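Local coordinates for ORF10 (Moritella marina, PDB 6RIW), which forms the ketosynthase-chain length factor didomain of a polyunsaturated fatty acid synthase, which probably condenses acyl units carried on acyl carrier protein, at residues Ser863-Asp874 with Ala878-Gln890; Glu686-Ser698 with Val741-Ser753. All coordinates share one frame; numbering follows the deposited sequence.

Contact 1. Residues Ser863-Asp874 with Ala878-Gln890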
loop_
_atom_site.group_PDB
_atom_site.type_symbol
_atom_site.label_atom_id
_atom_site.label_comp_id
_atom_site.label_asym_id
_atom_site.label_seq_id
_atom_site.Cartn_x
_atom_site.Cartn_y
_atom_site.Cartn_z
ATOM N N SER A 863 -9.134 32.479 14.443
ATOM C CA SER A 863 -8.036 33.431 14.353
ATOM C C SER A 863 -6.743 32.880 14.979
ATOM O O SER A 863 -5.664 33.350 14.632
ATOM C CB SER A 863 -8.414 34.773 15.010
ATOM O OG SER A 863 -8.663 34.626 16.403
ATOM N N LYS A 864 -6.825 31.911 15.892
ATOM C CA LYS A 864 -5.603 31.321 16.416
ATOM C C LYS A 864 -5.100 30.276 15.431
ATOM O O LYS A 864 -5.886 29.504 14.868
ATOM C CB LYS A 864 -5.810 30.698 17.801
ATOM C CG LYS A 864 -5.974 31.718 18.937
ATOM C CD LYS A 864 -4.627 32.271 19.453
ATOM C CE LYS A 864 -4.263 33.603 18.810
ATOM N NZ LYS A 864 -2.781 33.812 18.770
ATOM N N HIS A 865 -3.789 30.280 15.213
ATOM C CA HIS A 865 -3.123 29.428 14.238
ATOM C C HIS A 865 -2.065 28.579 14.918
ATOM O O HIS A 865 -1.283 29.085 15.726
ATOM C CB HIS A 865 -2.456 30.257 13.152
ATOM C CG HIS A 865 -3.403 31.186 12.460
ATOM N ND1 HIS A 865 -4.271 30.755 11.480
ATOM C CD2 HIS A 865 -3.647 32.505 12.629
ATOM C CE1 HIS A 865 -4.996 31.778 11.056
ATOM N NE2 HIS A 865 -4.638 32.851 11.739
ATOM N N ILE A 866 -2.009 27.299 14.550
ATOM C CA ILE A 866 -0.987 26.389 15.058
ATOM C C ILE A 866 -0.286 25.738 13.871
ATOM O O ILE A 866 -0.937 25.338 12.901
ATOM C CB ILE A 866 -1.593 25.334 16.005
ATOM C CG1 ILE A 866 -2.092 26.005 17.292
ATOM C CG2 ILE A 866 -0.562 24.206 16.342
ATOM C CD1 ILE A 866 -2.810 25.041 18.232
ATOM N N ALA A 867 1.044 25.684 13.923
ATOM C CA ALA A 867 1.834 25.023 12.899
ATOM C C ALA A 867 2.130 23.590 13.332
ATOM O O ALA A 867 2.390 23.331 14.514
ATOM C CB ALA A 867 3.142 25.777 12.650
ATOM N N ILE A 868 2.089 22.666 12.366
ATOM C CA ILE A 868 2.497 21.275 12.562
ATOM C C ILE A 868 3.643 20.982 11.607
ATOM O O ILE A 868 3.560 21.309 10.417
ATOM C CB ILE A 868 1.333 20.298 12.306
ATOM C CG1 ILE A 868 0.077 20.738 13.073
ATOM C CG2 ILE A 868 1.765 18.837 12.622
ATOM C CD1 ILE A 868 -1.150 19.789 12.848
ATOM N N ASN A 869 4.692 20.331 12.114
ATOM C CA ASN A 869 5.829 19.925 11.302
ATOM C C ASN A 869 5.899 18.403 11.228
ATOM O O ASN A 869 5.530 17.706 12.172
ATOM C CB ASN A 869 7.136 20.493 11.880
ATOM C CG ASN A 869 8.261 20.517 10.862
ATOM O OD1 ASN A 869 8.110 21.059 9.765
ATOM N ND2 ASN A 869 9.393 19.902 11.211
ATOM N N GLY A 870 6.341 17.891 10.080
ATOM C CA GLY A 870 6.471 16.461 9.862
ATOM C C GLY A 870 7.749 16.095 9.132
ATOM O O GLY A 870 8.141 16.779 8.178
ATOM N N LEU A 871 8.429 15.043 9.610
ATOM C CA LEU A 871 9.612 14.483 8.980
ATOM C C LEU A 871 9.405 12.984 8.900
ATOM O O LEU A 871 8.467 12.443 9.489
ATOM C CB LEU A 871 10.910 14.799 9.758
ATOM C CG LEU A 871 11.239 16.291 9.929
ATOM C CD1 LEU A 871 12.408 16.469 10.901
ATOM C CD2 LEU A 871 11.598 16.910 8.579
ATOM N N GLY A 872 10.264 12.293 8.164
ATOM C CA GLY A 872 10.179 10.843 8.207
ATOM C C GLY A 872 11.089 10.186 7.189
ATOM O O GLY A 872 11.924 10.828 6.545
ATOM N N ARG A 873 10.897 8.882 7.056
ATOM C CA ARG A 873 11.752 8.123 6.165
ATOM C C ARG A 873 11.441 8.371 4.700
ATOM O O ARG A 873 12.157 7.841 3.843
ATOM C CB ARG A 873 11.641 6.636 6.491
ATOM C CG ARG A 873 12.289 6.256 7.825
ATOM C CD ARG A 873 13.798 6.617 7.812
ATOM N NE ARG A 873 14.538 5.771 6.871
ATOM C CZ ARG A 873 15.798 5.982 6.495
ATOM N NH1 ARG A 873 16.484 7.023 6.967
ATOM N NH2 ARG A 873 16.389 5.140 5.664
ATOM N N ASP A 874 10.398 9.138 4.380
ATOM C CA ASP A 874 10.175 9.516 2.989
ATOM C C ASP A 874 11.091 10.651 2.542
ATOM O O ASP A 874 11.126 10.967 1.345
ATOM C CB ASP A 874 8.717 9.923 2.800
ATOM C CG ASP A 874 8.295 11.006 3.802
ATOM O OD1 ASP A 874 8.407 10.772 5.050
ATOM O OD2 ASP A 874 7.866 12.086 3.343
ATOM N N ALA A 878 7.020 18.047 5.770
ATOM C CA ALA A 878 5.664 18.551 5.652
ATOM C C ALA A 878 5.459 19.639 6.697
ATOM O O ALA A 878 5.966 19.539 7.820
ATOM C CB ALA A 878 4.626 17.430 5.846
ATOM N N HIS A 879 4.735 20.687 6.322
ATOM C CA HIS A 879 4.375 21.731 7.276
ATOM C C HIS A 879 2.923 22.130 7.058
ATOM O O HIS A 879 2.509 22.375 5.917
ATOM C CB HIS A 879 5.297 22.950 7.128
ATOM C CG HIS A 879 5.527 23.702 8.409
ATOM N ND1 HIS A 879 6.426 23.290 9.376
ATOM C CD2 HIS A 879 4.985 24.858 8.865
ATOM C CE1 HIS A 879 6.413 24.157 10.377
ATOM N NE2 HIS A 879 5.550 25.121 10.090
ATOM N N LEU A 880 2.153 22.185 8.144
ATOM C CA LEU A 880 0.728 22.482 8.058
ATOM C C LEU A 880 0.398 23.662 8.953
ATOM O O LEU A 880 1.008 23.843 10.010
ATOM C CB LEU A 880 -0.142 21.302 8.502
ATOM C CG LEU A 880 -0.093 20.036 7.662
ATOM C CD1 LEU A 880 1.102 19.196 8.057
ATOM C CD2 LEU A 880 -1.386 19.233 7.880
ATOM N N ILE A 881 -0.598 24.437 8.540
ATOM C CA ILE A 881 -1.174 25.487 9.382
ATOM C C ILE A 881 -2.639 25.148 9.599
ATOM O O ILE A 881 -3.386 24.985 8.630
ATOM C CB ILE A 881 -1.050 26.883 8.742
ATOM C CG1 ILE A 881 0.412 27.246 8.446
ATOM C CG2 ILE A 881 -1.739 27.905 9.634
ATOM C CD1 ILE A 881 1.313 27.319 9.716
ATOM N N LEU A 882 -3.051 25.036 10.859
ATOM C CA LEU A 882 -4.445 24.830 11.215
ATOM C C LEU A 882 -4.932 26.056 11.974
ATOM O O LEU A 882 -4.143 26.730 12.645
ATOM C CB LEU A 882 -4.627 23.591 12.100
ATOM C CG LEU A 882 -4.762 22.260 11.359
ATOM C CD1 LEU A 882 -3.436 21.895 10.652
ATOM C CD2 LEU A 882 -5.203 21.173 12.329
ATOM N N SER A 883 -6.233 26.340 11.888
ATOM C CA SER A 883 -6.738 27.555 12.522
ATOM C C SER A 883 -8.063 27.270 13.209
ATOM O O SER A 883 -8.812 26.376 12.807
ATOM C CB SER A 883 -6.854 28.696 11.492
ATOM O OG SER A 883 -7.922 28.452 10.596
ATOM N N SER A 884 -8.328 28.013 14.285
ATOM C CA SER A 884 -9.579 27.858 14.999
ATOM C C SER A 884 -10.724 28.442 14.182
ATOM O O SER A 884 -10.527 29.253 13.273
ATOM C CB SER A 884 -9.506 28.534 16.374
ATOM O OG SER A 884 -9.152 29.897 16.233
ATOM N N SER A 885 -11.928 28.034 14.537
ATOM C CA SER A 885 -13.139 28.444 13.842
ATOM C C SER A 885 -14.066 29.173 14.812
ATOM O O SER A 885 -13.764 29.325 16.006
ATOM C CB SER A 885 -13.832 27.236 13.230
ATOM O OG SER A 885 -14.423 26.456 14.244
ATOM N N ALA A 886 -15.229 29.580 14.286
ATOM C CA ALA A 886 -16.123 30.478 15.014
ATOM C C ALA A 886 -16.806 29.791 16.186
ATOM O O ALA A 886 -16.993 30.411 17.237
ATOM C CB ALA A 886 -17.177 31.061 14.058
ATOM N N GLN A 887 -17.225 28.531 16.019
ATOM C CA GLN A 887 -17.990 27.804 17.019
ATOM C C GLN A 887 -17.271 26.512 17.372
ATOM O O GLN A 887 -16.500 25.988 16.568
ATOM C CB GLN A 887 -19.392 27.409 16.515
ATOM C CG GLN A 887 -20.212 28.484 15.838
ATOM C CD GLN A 887 -21.685 28.068 15.672
ATOM O OE1 GLN A 887 -22.156 27.118 16.316
ATOM N NE2 GLN A 887 -22.400 28.750 14.769
ATOM N N ALA A 888 -17.581 25.969 18.551
ATOM C CA ALA A 888 -17.175 24.606 18.870
ATOM C C ALA A 888 -18.038 23.623 18.089
ATOM O O ALA A 888 -19.225 23.868 17.857
ATOM C CB ALA A 888 -17.290 24.338 20.373
ATOM N N HIS A 889 -17.416 22.529 17.641
ATOM C CA HIS A 889 -18.123 21.466 16.946
ATOM C C HIS A 889 -19.237 20.902 17.811
ATOM O O HIS A 889 -19.038 20.623 18.991
ATOM C CB HIS A 889 -17.127 20.349 16.591
ATOM C CG HIS A 889 -17.763 19.063 16.175
ATOM N ND1 HIS A 889 -18.072 18.781 14.864
ATOM C CD2 HIS A 889 -18.053 17.940 16.880
ATOM C CE1 HIS A 889 -18.559 17.553 14.780
ATOM N NE2 HIS A 889 -18.568 17.026 15.990
ATOM N N GLN A 890 -20.402 20.686 17.205
ATOM C CA GLN A 890 -21.567 20.170 17.911
ATOM C C GLN A 890 -21.655 18.662 17.710
ATOM O O GLN A 890 -21.653 18.180 16.570
ATOM C CB GLN A 890 -22.838 20.859 17.412
ATOM C CG GLN A 890 -24.130 20.324 18.014
ATOM C CD GLN A 890 -25.271 21.334 17.893
ATOM O OE1 GLN A 890 -25.448 21.964 16.847
ATOM N NE2 GLN A 890 -26.043 21.493 18.964
#
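Ala867, a low spot between His865 and Asn869 on one face of the strand pair, is filled from strand 878-884: Ile881, bent at chi2 (-62°), brings CD1 to 3.8 Å from Ala867 CB, and His879 NE2 lies 3.6 Å from the same methyl. The imidazole leans across to Asn869, where His879 ND1 donates to Asn869 OD1 at 2.8 Å. The oxygen sits in the ring plane, yet the amide is turned 59° from it, and Ile868 O rests over one ring face. With Tyr822 OH bonded to NE2 and Glu814 to Asn869 ND2, ring and amide are fixed in rotation. A leucine in place of His879 would probably strip Asn869 OD1 of its donor and leave the Tyr822 hydroxyl without its mate. On the other face, Ile868 CD1 meets Leu882 CD1 diagonally at 3.8 Å, and Thr849 and Leu853 of helix 841-854 pack over this ridge. At the open end Ser884 OG plugs the start of the partner segment, accepting from Ser863 N and Lys864 N, each at 3.1 Å. The arrangement is an antiparallel beta hairpin, flanked by strands 797-801 and 763-772, in the C-terminal half of the thiolase-like fold.

Contact 2. Residues Glu686-Ser698 with Val741-Ser753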
loop_
_atom_site.group_PDB
_atom_site.type_symbol
_atom_site.label_atom_id
_atom_site.label_comp_id
_atom_site.label_asym_id
_atom_site.label_seq_id
_atom_site.Cartn_x
_atom_site.Cartn_y
_atom_site.Cartn_z
ATOM N N GLU A 686 -17.996 14.867 -2.502
ATOM C CA GLU A 686 -18.629 15.742 -1.512
ATOM C C GLU A 686 -17.868 15.813 -0.190
ATOM O O GLU A 686 -17.951 16.828 0.519
ATOM C CB GLU A 686 -20.048 15.245 -1.216
ATOM C CG GLU A 686 -20.966 15.230 -2.420
ATOM C CD GLU A 686 -22.204 14.356 -2.203
ATOM O OE1 GLU A 686 -22.720 14.324 -1.057
ATOM O OE2 GLU A 686 -22.651 13.701 -3.184
ATOM N N ALA A 687 -17.178 14.740 0.186
ATOM C CA ALA A 687 -16.405 14.711 1.429
ATOM C C ALA A 687 -15.316 13.670 1.265
ATOM O O ALA A 687 -15.392 12.809 0.382
ATOM C CB ALA A 687 -17.255 14.370 2.660
ATOM N N VAL A 688 -14.309 13.745 2.133
ATOM C CA VAL A 688 -13.226 12.765 2.142
ATOM C C VAL A 688 -13.006 12.316 3.575
ATOM O O VAL A 688 -12.865 13.152 4.478
ATOM C CB VAL A 688 -11.920 13.335 1.553
ATOM C CG1 VAL A 688 -10.771 12.323 1.702
ATOM C CG2 VAL A 688 -12.105 13.746 0.089
ATOM N N ILE A 689 -13.046 11.006 3.793
ATOM C CA ILE A 689 -12.648 10.426 5.070
ATOM C C ILE A 689 -11.162 10.155 4.961
ATOM O O ILE A 689 -10.726 9.467 4.030
ATOM C CB ILE A 689 -13.409 9.124 5.358
ATOM C CG1 ILE A 689 -14.916 9.374 5.396
ATOM C CG2 ILE A 689 -12.918 8.509 6.656
ATOM C CD1 ILE A 689 -15.733 8.144 5.754
ATOM N N ILE A 690 -10.373 10.691 5.890
ATOM C CA ILE A 690 -8.958 10.323 5.971
ATOM C C ILE A 690 -8.782 9.515 7.245
ATOM O O ILE A 690 -8.926 10.051 8.344
ATOM C CB ILE A 690 -8.022 11.532 5.967
ATOM C CG1 ILE A 690 -8.287 12.393 4.721
ATOM C CG2 ILE A 690 -6.554 11.016 6.002
ATOM C CD1 ILE A 690 -7.426 13.655 4.655
ATOM N N ALA A 691 -8.505 8.224 7.103
ATOM C CA ALA A 691 -8.257 7.376 8.259
ATOM C C ALA A 691 -6.784 6.993 8.278
ATOM O O ALA A 691 -6.061 7.104 7.275
ATOM C CB ALA A 691 -9.149 6.124 8.240
ATOM N N ALA A 692 -6.319 6.581 9.440
ATOM C CA ALA A 692 -4.911 6.242 9.564
ATOM C C ALA A 692 -4.807 5.133 10.584
ATOM O O ALA A 692 -5.511 5.165 11.589
ATOM C CB ALA A 692 -4.074 7.439 10.020
ATOM N N VAL A 693 -3.911 4.177 10.356
ATOM C CA VAL A 693 -3.738 3.101 11.325
ATOM C C VAL A 693 -2.299 2.619 11.260
ATOM O O VAL A 693 -1.726 2.457 10.174
ATOM C CB VAL A 693 -4.731 1.942 11.091
ATOM C CG1 VAL A 693 -4.637 1.401 9.665
ATOM C CG2 VAL A 693 -4.511 0.819 12.106
ATOM N N ASP A 694 -1.707 2.421 12.429
ATOM C CA ASP A 694 -0.435 1.714 12.519
ATOM C C ASP A 694 -0.435 1.007 13.863
ATOM O O ASP A 694 -0.397 1.651 14.921
ATOM C CB ASP A 694 0.765 2.658 12.388
ATOM C CG ASP A 694 2.047 1.911 12.020
ATOM O OD1 ASP A 694 2.083 0.665 12.231
ATOM O OD2 ASP A 694 3.000 2.545 11.507
ATOM N N LEU A 695 -0.480 -0.311 13.832
ATOM C CA LEU A 695 -0.347 -1.054 15.084
ATOM C C LEU A 695 1.146 -1.251 15.361
ATOM O O LEU A 695 1.696 -2.354 15.348
ATOM C CB LEU A 695 -1.155 -2.343 15.013
ATOM C CG LEU A 695 -2.629 -1.996 14.701
ATOM C CD1 LEU A 695 -3.535 -3.220 14.775
ATOM C CD2 LEU A 695 -3.160 -0.902 15.641
ATOM N N SER A 696 1.802 -0.116 15.630
ATOM C CA SER A 696 3.256 -0.012 15.718
ATOM C C SER A 696 3.817 -0.429 17.083
ATOM O O SER A 696 4.977 -0.120 17.367
ATOM C CB SER A 696 3.706 1.415 15.387
ATOM O OG SER A 696 2.778 2.384 15.860
ATOM N N GLY A 697 3.030 -1.103 17.915
ATOM C CA GLY A 697 3.574 -1.741 19.096
ATOM C C GLY A 697 3.957 -3.190 18.882
ATOM O O GLY A 697 4.336 -3.859 19.844
ATOM N N SER A 698 3.879 -3.704 17.652
ATOM C CA SER A 698 4.269 -5.093 17.380
ATOM C C SER A 698 5.761 -5.304 17.622
ATOM O O SER A 698 6.563 -4.376 17.551
ATOM C CB SER A 698 3.954 -5.467 15.928
ATOM O OG SER A 698 4.652 -4.587 15.056
ATOM N N VAL A 741 7.318 4.184 22.224
ATOM C CA VAL A 741 6.430 3.220 21.566
ATOM C C VAL A 741 4.979 3.673 21.707
ATOM O O VAL A 741 4.533 4.073 22.795
ATOM C CB VAL A 741 6.625 1.816 22.173
ATOM C CG1 VAL A 741 5.546 0.872 21.685
ATOM C CG2 VAL A 741 8.028 1.248 21.835
ATOM N N GLY A 742 4.233 3.624 20.603
ATOM C CA GLY A 742 2.799 3.861 20.652
ATOM C C GLY A 742 2.143 3.219 19.458
ATOM O O GLY A 742 2.815 2.862 18.487
ATOM N N GLU A 743 0.820 3.063 19.533
ATOM C CA GLU A 743 0.105 2.528 18.378
ATOM C C GLU A 743 -1.359 2.943 18.435
ATOM O O GLU A 743 -1.853 3.409 19.470
ATOM C CB GLU A 743 0.227 0.994 18.296
ATOM C CG GLU A 743 -0.431 0.248 19.457
ATOM C CD GLU A 743 -0.166 -1.265 19.399
ATOM O OE1 GLU A 743 0.325 -1.743 18.353
ATOM O OE2 GLU A 743 -0.444 -1.987 20.396
ATOM N N GLY A 744 -2.050 2.766 17.311
ATOM C CA GLY A 744 -3.471 3.036 17.273
ATOM C C GLY A 744 -3.938 3.438 15.885
ATOM O O GLY A 744 -3.306 3.133 14.881
ATOM N N ALA A 745 -5.092 4.097 15.865
ATOM C CA ALA A 745 -5.794 4.412 14.629
ATOM C C ALA A 745 -6.636 5.650 14.889
ATOM O O ALA A 745 -7.043 5.900 16.024
ATOM C CB ALA A 745 -6.676 3.236 14.158
ATOM N N ALA A 746 -6.875 6.433 13.841
ATOM C CA ALA A 746 -7.725 7.605 14.011
ATOM C C ALA A 746 -8.230 8.027 12.642
ATOM O O ALA A 746 -7.705 7.592 11.606
ATOM C CB ALA A 746 -6.961 8.751 14.715
ATOM N N ALA A 747 -9.268 8.874 12.636
ATOM C CA ALA A 747 -9.859 9.274 11.370
ATOM C C ALA A 747 -10.455 10.662 11.502
ATOM O O ALA A 747 -10.830 11.094 12.604
ATOM C CB ALA A 747 -10.943 8.278 10.891
ATOM N N ILE A 748 -10.490 11.377 10.369
ATOM C CA ILE A 748 -11.131 12.684 10.279
ATOM C C ILE A 748 -11.959 12.716 9.004
ATOM O O ILE A 748 -11.720 11.969 8.054
ATOM C CB ILE A 748 -10.123 13.863 10.283
ATOM C CG1 ILE A 748 -9.183 13.811 9.080
ATOM C CG2 ILE A 748 -9.379 13.942 11.612
ATOM C CD1 ILE A 748 -8.248 15.063 8.991
ATOM N N VAL A 749 -12.962 13.586 9.005
ATOM C CA VAL A 749 -13.765 13.878 7.828
ATOM C C VAL A 749 -13.484 15.322 7.464
ATOM O O VAL A 749 -13.540 16.196 8.335
ATOM C CB VAL A 749 -15.269 13.675 8.090
ATOM C CG1 VAL A 749 -16.071 14.122 6.868
ATOM C CG2 VAL A 749 -15.587 12.227 8.483
ATOM N N VAL A 750 -13.168 15.571 6.195
ATOM C CA VAL A 750 -12.894 16.917 5.724
ATOM C C VAL A 750 -13.833 17.251 4.565
ATOM O O VAL A 750 -14.207 16.395 3.757
ATOM C CB VAL A 750 -11.413 17.122 5.316
ATOM C CG1 VAL A 750 -10.488 17.010 6.538
ATOM C CG2 VAL A 750 -10.980 16.139 4.187
ATOM N N LYS A 751 -14.209 18.521 4.493
ATOM C CA LYS A 751 -14.945 19.099 3.376
ATOM C C LYS A 751 -14.333 20.454 3.076
ATOM O O LYS A 751 -13.698 21.054 3.953
ATOM C CB LYS A 751 -16.432 19.282 3.717
ATOM C CG LYS A 751 -17.307 18.026 3.596
ATOM C CD LYS A 751 -18.774 18.456 3.819
ATOM C CE LYS A 751 -19.786 17.368 3.558
ATOM N NZ LYS A 751 -21.160 17.913 3.826
ATOM N N PRO A 752 -14.515 20.981 1.861
ATOM C CA PRO A 752 -14.079 22.359 1.589
ATOM C C PRO A 752 -14.751 23.322 2.558
ATOM O O PRO A 752 -15.912 23.137 2.931
ATOM C CB PRO A 752 -14.528 22.609 0.143
ATOM C CG PRO A 752 -14.749 21.261 -0.441
ATOM C CD PRO A 752 -15.206 20.388 0.703
ATOM N N SER A 753 -13.994 24.336 2.999
ATOM C CA SER A 753 -14.531 25.245 4.014
ATOM C C SER A 753 -15.826 25.923 3.550
ATOM O O SER A 753 -16.705 26.225 4.372
ATOM C CB SER A 753 -13.472 26.291 4.379
ATOM O OG SER A 753 -14.060 27.391 5.040
#
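Glu743 reaches over the turn that follows strand 687-694. Its CG stands between the backbone N and the carbonyl carbon (chi1 65°) and the chain is extended beyond, which carries the carboxylate to Gly697. Gly697 N donates to Glu743 OE1 at 2.8 Å, coming from above the carboxylate plane, 59° out of it. Gly697, lacking a side chain, leaves room for the carboxylate against its backbone. Beside it Ser696 OG gives a 2.7 Å hydrogen bond to Gly742 O, in the carbonyl plane and on a lone pair. Gly744, at backbone angles suited to glycine, then starts the regular antiparallel pairing, in which eight backbone bonds join Val688-Asp694 to Gly744-Val750. On one face small groups abut: Ala691 CB lies 3.9 Å from Ala747 CB, and Val693 turns CG2 onto Ala745 CB at 3.8 Å; the CA atoms of Ala691 and Ala747 come as near as 4.0 Å. Helix 552-567 covers this face. On the other, bulkier branches engage: Ile748 CG1 leans on Ile690 CB at 4.0 Å and Val750 CG2 on Val688 CB, beneath helices 668-682 and 841-854. At the far end the extended Lys751 lays its CG 3.8 Å from Ala687 CB, while the carboxylate of Glu686 pairs with Arg574. The strands are thus joined by apolar packing and backbone bonds, with the polar side-chain bonds between the two segments confined to the turn: the buried Glu743 carboxylate, held also by Arg505 and by Val530 N, is likely to remain ionised.

Overall arrangement
The two contacts lie in the second ketosynthase-like domain, presumably the chain length factor, with centres about 15 Å apart and nearest atoms about 8 Å apart. They do not touch. Strands 469-478 and 763-772 intervene: the former pairs with strand 741-752 of contact 2, the latter with strand 876-884 of contact 1. Helix 841-854 serves both, presenting Met843 and Ile847 to contact 2 and Thr849 and Leu853 to contact 1, consistent with the layered thiolase fold, in which helices are sandwiched between two sheets. Arg764 also reaches both, bonding Ser753 and touching Ser883. The magnesium site at Met1 and Lys286 lies away from either contact.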